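Local coordinates for uncharacterized protein (Bacteroides uniformis, PDB 4JPQ) that is of unknown function but, as a member of carbohydrate-binding family 9, probably binds carbohydrate, at residues G117-V120 / N121-R124. Sequence-based numbering, arbitrary orientation.
With SO4 (sulfate ion), chain G.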
loop_
_atom_site.group_PDB
_atom_site.type_symbol
_atom_site.label_atom_id
_atom_site.label_comp_id
_atom_site.label_asym_id
_atom_site.label_seq_id
_atom_site.Cartn_x
_atom_site.Cartn_y
_atom_site.Cartn_z
ATOM N N GLY A 117 9.052 5.980 -8.263
ATOM C CA GLY A 117 10.273 5.198 -8.028
ATOM C C GLY A 117 11.502 6.087 -7.965
ATOM O O GLY A 117 11.557 7.115 -8.639
ATOM N N GLY A 118 12.475 5.707 -7.139
ATOM C CA GLY A 118 13.742 6.460 -7.011
ATOM C C GLY A 118 14.217 6.623 -5.588
ATOM O O GLY A 118 13.564 6.157 -4.644
ATOM N N ALA A 119 15.386 7.253 -5.460
ATOM C CA ALA A 119 16.015 7.543 -4.160
ATOM C C ALA A 119 15.451 8.841 -3.591
ATOM O O ALA A 119 14.886 9.658 -4.326
ATOM C CB ALA A 119 17.531 7.651 -4.312
ATOM N N VAL A 120 15.598 9.023 -2.280
ATOM C CA VAL A 120 15.147 10.265 -1.613
ATOM C C VAL A 120 15.819 11.542 -2.134
ATOM O O VAL A 120 15.209 12.607 -2.093
ATOM C CB VAL A 120 15.312 10.225 -0.066
ATOM C CG1 VAL A 120 14.431 9.151 0.538
ATOM C CG2 VAL A 120 16.761 10.038 0.380
ATOM N N ASN A 121 17.060 11.412 -2.623
ATOM C CA ASN A 121 17.874 12.535 -3.099
ATOM C C ASN A 121 17.719 12.983 -4.564
ATOM O O ASN A 121 18.505 13.816 -5.053
ATOM C CB ASN A 121 19.345 12.255 -2.756
ATOM C CG ASN A 121 19.580 12.140 -1.260
ATOM O OD1 ASN A 121 18.951 12.825 -0.453
ATOM N ND2 ASN A 121 20.513 11.283 -0.887
ATOM N N GLU A 122 16.708 12.459 -5.251
ATOM C CA GLU A 122 16.405 12.830 -6.637
ATOM C C GLU A 122 14.898 12.951 -6.837
ATOM O O GLU A 122 14.121 12.447 -6.009
ATOM C CB GLU A 122 16.974 11.767 -7.601
ATOM C CG GLU A 122 16.348 10.356 -7.485
ATOM C CD GLU A 122 17.014 9.309 -8.366
ATOM O OE1 GLU A 122 17.914 9.667 -9.174
ATOM O OE2 GLU A 122 16.647 8.110 -8.242
ATOM N N ARG A 123 14.501 13.598 -7.939
ATOM C CA ARG A 123 13.092 13.642 -8.369
ATOM C C ARG A 123 12.754 12.176 -8.627
ATOM O O ARG A 123 13.470 11.496 -9.367
ATOM C CB ARG A 123 12.871 14.506 -9.637
ATOM C CG ARG A 123 11.614 14.178 -10.453
ATOM C CD ARG A 123 11.218 15.275 -11.422
ATOM N NE ARG A 123 10.383 16.313 -10.788
ATOM C CZ ARG A 123 9.037 16.388 -10.791
ATOM N NH1 ARG A 123 8.276 15.470 -11.414
ATOM N NH2 ARG A 123 8.432 17.418 -10.161
ATOM N N ARG A 124 11.728 11.678 -7.946
ATOM C CA ARG A 124 11.313 10.289 -8.076
ATOM C C ARG A 124 10.205 10.253 -9.120
ATOM O O ARG A 124 9.068 10.585 -8.796
ATOM C CB ARG A 124 10.848 9.763 -6.726
ATOM C CG ARG A 124 11.974 9.728 -5.700
ATOM C CD ARG A 124 11.583 9.107 -4.373
ATOM N NE ARG A 124 10.952 7.796 -4.533
ATOM C CZ ARG A 124 9.637 7.551 -4.550
ATOM N NH1 ARG A 124 8.719 8.529 -4.419
ATOM N NH2 ARG A 124 9.230 6.290 -4.712
HETATM S S SO4 G . 7.412 13.012 -13.671
HETATM O O1 SO4 G . 8.663 13.066 -12.867
HETATM O O2 SO4 G . 7.349 14.261 -14.451
HETATM O O3 SO4 G . 7.399 11.842 -14.586
HETATM O O4 SO4 G . 6.200 12.937 -12.821
#
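Ala119 and Glu122 close a type I beta turn at the apex of a local reversal, the two halves of the reversal, 117-120 and 121-124, heading 158° apart end to end and coming within 4.7 Å between the CA atoms of Gly118 and Arg124. The turn's own backbone bond is weak, Glu122 N standing 3.5 Å from Ala119 O. A second link comes from the side chain: Ala119 N donates to Glu122 OE2 at 3.2 Å, nearly straight at 172°, and reaches the anti side of the carboxylate from somewhat out of its plane. Glu122 CG sits between its own backbone N and carbonyl carbon (chi1 65°), and from there the extended chain carries OE2 back to Ala119 N.

Arg124 spans the base of the loop. Its CG lies against Ala119 O, and a bend further along the chain, at chi3, brings NE 3.1 Å from Gly118 O. That oxygen lies in the guanidinium plane, yet NE stands well above the carbonyl plane, so the bond does not follow a lone pair. Gly117 N lies over one guanidinium face. The side chain of Arg123 takes no part in the contact with 117-120; its NH1 binds O1 of a sulfate, probably from the crystallisation liquor, at 2.8 Å.

The reversal follows strand 113-118, in the loop leading to helix 129-134. Arg124 NH2 is hydrogen-bonded to Asn104 OD1 and Tyr102 O, and its guanidinium makes a cation-pi contact with Tyr102; these residues belong to the antiparallel neighbour 102-108, so the arginine ties the returning limb of the loop to the adjacent strand.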